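Short chain dehydrogenase/reductase (Acinetobacter baumannii, PDB 4IUY) probably catalyses the NAD(P)-dependent oxidation or reduction of a substrate. Local coordinates at residues S165-S170 against S176-S181. Residues are numbered along the deposited sequence; the frame is centred on the assembly and turned at random. Where two conformers were deposited one is given.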
ATOM      1  N   SER D 165     -13.635  -5.901  -1.593  1.00 39.69           N
ATOM      2  CA  SER D 165     -14.238  -4.611  -1.917  1.00 37.99           C
ATOM      3  C   SER D 165     -13.091  -3.615  -2.030  1.00 39.02           C
ATOM      4  O   SER D 165     -12.062  -3.762  -1.361  1.00 36.22           O
ATOM      5  CB  SER D 165     -15.152  -4.150  -0.778  1.00 36.55           C
ATOM      6  OG  SER D 165     -15.580  -2.805  -0.955  1.00 36.73           O
ATOM      7  N   ILE D 166     -13.256  -2.585  -2.842  1.00 33.91           N
ATOM      8  CA  ILE D 166     -12.245  -1.533  -2.875  1.00 43.26           C
ATOM      9  C   ILE D 166     -12.200  -0.817  -1.539  1.00 34.13           C
ATOM     10  O   ILE D 166     -11.242  -0.130  -1.222  1.00 43.21           O
ATOM     11  CB  ILE D 166     -12.442  -0.541  -4.022  1.00 38.93           C
ATOM     12  CG1 ILE D 166     -13.803   0.138  -3.941  1.00 35.14           C
ATOM     13  CG2 ILE D 166     -12.256  -1.227  -5.367  1.00 34.34           C
ATOM     14  CD1 ILE D 166     -13.944   1.299  -4.984  1.00 41.14           C
ATOM     15  N   LEU D 167     -13.247  -1.005  -0.746  1.00 37.90           N
ATOM     16  CA  LEU D 167     -13.286  -0.470   0.611  1.00 34.73           C
ATOM     17  C   LEU D 167     -12.337  -1.181   1.570  1.00 34.34           C
ATOM     18  O   LEU D 167     -12.238  -0.828   2.731  1.00 42.28           O
ATOM     19  CB  LEU D 167     -14.708  -0.499   1.157  1.00 35.36           C
ATOM     20  CG  LEU D 167     -15.591   0.526   0.428  1.00 43.08           C
ATOM     21  CD1 LEU D 167     -16.969   0.524   1.007  1.00 36.89           C
ATOM     22  CD2 LEU D 167     -14.978   1.952   0.482  1.00 38.75           C
ATOM     23  N   SER D 168     -11.646  -2.197   1.087  1.00 39.51           N
ATOM     24  CA  SER D 168     -10.630  -2.832   1.897  1.00 33.59           C
ATOM     25  C   SER D 168      -9.420  -1.879   1.997  1.00 41.39           C
ATOM     26  O   SER D 168      -8.633  -1.991   2.918  1.00 49.81           O
ATOM     27  CB  SER D 168     -10.240  -4.183   1.303  1.00 33.22           C
ATOM     28  OG  SER D 168      -9.552  -4.019   0.077  1.00 34.56           O
ATOM     29  N   GLN D 169      -9.301  -0.924   1.062  1.00 37.69           N
ATOM     30  CA  GLN D 169      -8.216   0.066   1.121  1.00 44.06           C
ATOM     31  C   GLN D 169      -8.698   1.509   1.010  1.00 41.44           C
ATOM     32  O   GLN D 169      -8.045   2.404   1.484  1.00 39.89           O
ATOM     33  CB  GLN D 169      -7.165  -0.183   0.032  1.00 35.50           C
ATOM     34  CG  GLN D 169      -6.496  -1.555   0.062  1.00 35.63           C
ATOM     35  CD  GLN D 169      -5.381  -1.676  -0.969  1.00 45.02           C
ATOM     36  OE1 GLN D 169      -5.628  -1.713  -2.179  1.00 54.67           O
ATOM     37  NE2 GLN D 169      -4.150  -1.724  -0.493  1.00 33.47           N
ATOM     38  N   SER D 170      -9.821   1.728   0.345  1.00 45.82           N
ATOM     39  CA  SER D 170     -10.408   3.057   0.267  1.00 41.08           C
ATOM     40  C   SER D 170     -11.419   3.246   1.412  1.00 44.74           C
ATOM     41  O   SER D 170     -11.838   2.286   2.072  1.00 46.61           O
ATOM     42  CB  SER D 170     -11.126   3.228  -1.068  1.00 43.46           C
ATOM     43  OG  SER D 170     -10.251   2.928  -2.133  1.00 46.67           O
ATOM     44  N   SER D 176     -18.058   2.060   8.548  0.85 41.58           N
ATOM     45  CA  SER D 176     -16.847   1.704   9.297  0.85 43.51           C
ATOM     46  C   SER D 176     -16.639   0.193   9.589  0.85 39.84           C
ATOM     47  O   SER D 176     -15.541  -0.328   9.365  0.85 40.26           O
ATOM     48  CB  SER D 176     -16.690   2.584  10.553  0.85 43.44           C
ATOM     49  OG  SER D 176     -17.943   2.865  11.148  0.85 47.96           O
ATOM     50  N   PRO D 177     -17.675  -0.517  10.078  1.00 43.30           N
ATOM     51  CA  PRO D 177     -17.408  -1.945  10.332  1.00 43.51           C
ATOM     52  C   PRO D 177     -17.118  -2.725   9.047  1.00 41.50           C
ATOM     53  O   PRO D 177     -16.243  -3.595   9.048  1.00 40.61           O
ATOM     54  CB  PRO D 177     -18.714  -2.449  10.985  1.00 44.30           C
ATOM     55  CG  PRO D 177     -19.387  -1.195  11.522  1.00 48.07           C
ATOM     56  CD  PRO D 177     -19.035  -0.132  10.511  1.00 48.84           C
ATOM     57  N   TYR D 178     -17.798  -2.368   7.961  1.00 39.37           N
ATOM     58  CA  TYR D 178     -17.568  -2.995   6.659  1.00 37.90           C
ATOM     59  C   TYR D 178     -16.114  -2.768   6.188  1.00 38.01           C
ATOM     60  O   TYR D 178     -15.450  -3.711   5.763  1.00 42.98           O
ATOM     61  CB  TYR D 178     -18.569  -2.436   5.655  1.00 38.20           C
ATOM     62  CG  TYR D 178     -18.534  -3.030   4.275  1.00 49.96           C
ATOM     63  CD1 TYR D 178     -19.335  -4.128   3.952  1.00 40.26           C
ATOM     64  CD2 TYR D 178     -17.743  -2.463   3.264  1.00 43.93           C
ATOM     65  CE1 TYR D 178     -19.340  -4.653   2.694  1.00 37.07           C
ATOM     66  CE2 TYR D 178     -17.745  -2.990   1.995  1.00 37.77           C
ATOM     67  CZ  TYR D 178     -18.561  -4.084   1.715  1.00 39.42           C
ATOM     68  OH  TYR D 178     -18.591  -4.627   0.454  1.00 43.50           O
ATOM     69  N   CYS D 179     -15.643  -1.521   6.249  1.00 37.01           N
ATOM     70  CA  CYS D 179     -14.248  -1.194   5.899  1.00 39.90           C
ATOM     71  C   CYS D 179     -13.249  -1.968   6.745  1.00 38.22           C
ATOM     72  O   CYS D 179     -12.269  -2.492   6.219  1.00 39.99           O
ATOM     73  CB  CYS D 179     -13.966   0.312   6.047  1.00 38.60           C
ATOM     74  SG  CYS D 179     -14.776   1.294   4.747  1.00 42.83           S
ATOM     75  N   ALA D 180     -13.483  -2.026   8.056  1.00 36.79           N
ATOM     76  CA  ALA D 180     -12.558  -2.759   8.921  1.00 50.82           C
ATOM     77  C   ALA D 180     -12.505  -4.252   8.526  1.00 52.07           C
ATOM     78  O   ALA D 180     -11.425  -4.848   8.437  1.00 40.93           O
ATOM     79  CB  ALA D 180     -12.933  -2.584  10.391  1.00 37.86           C
ATOM     80  N   SER D 181     -13.678  -4.843   8.284  1.00 48.11           N
ATOM     81  CA  SER D 181     -13.767  -6.265   7.996  1.00 40.38           C
ATOM     82  C   SER D 181     -13.129  -6.597   6.646  1.00 44.85           C
ATOM     83  O   SER D 181     -12.402  -7.597   6.522  1.00 44.24           O
ATOM     84  CB  SER D 181     -15.228  -6.743   8.088  1.00 41.63           C
ATOM     85  OG  SER D 181     -16.032  -6.173   7.063  1.00 49.34           O
TER
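Tyr178 reaches from the first turn of helix 176-196 to Ser165 and Leu167 in the loop that follows strand 159-163. Its CB points past the loop rather than at it, but CG stands anti to the backbone N (chi1 -176°), and this swings the ring across. Beyond CG, Tyr178 CD2 meets Leu167 CD1 at 3.8 Å, and CE2 of the same ring takes the tightest apolar touch, 3.7 Å from that methyl; the leucine side chain crosses the tyrosine at roughly a right angle and meets the ring obliquely. At the ring's edge, near its plane, Ser165 OG lies 3.7 Å from CE2, while at the tip Tyr178 OH comes within 3.7 Å of Ser165 CB. Ser165 OG also accepts from Leu167 N at 3.0 Å, closing an ST turn that leads into the 3-10 segment 166-168. One residue further along the helix, Cys179 SG lies 4.0 Å from Leu167 CB and packs near the carbonyl oxygens of Leu167 and Ser170. His187 of a second subunit packs on Cys179 and hydrogen-bonds to Ser170 O, so this edge of the contact adjoins the subunit interface. Within the helix, the backbone O of Tyr178 accepts a 2.8 Å hydrogen bond from Ser181 OG, which is also hydrogen-bonded to Asn136 of helix 126-153. The placing of a serine after the fifth strand of the parallel sheet beside the tyrosine of a Tyr-x-x-x-Lys sequence, completed by Lys182, is characteristic of the active site of classical short-chain dehydrogenases, consistent with Asn136, Ser165, Tyr178 and Lys182 forming the catalytic tetrad.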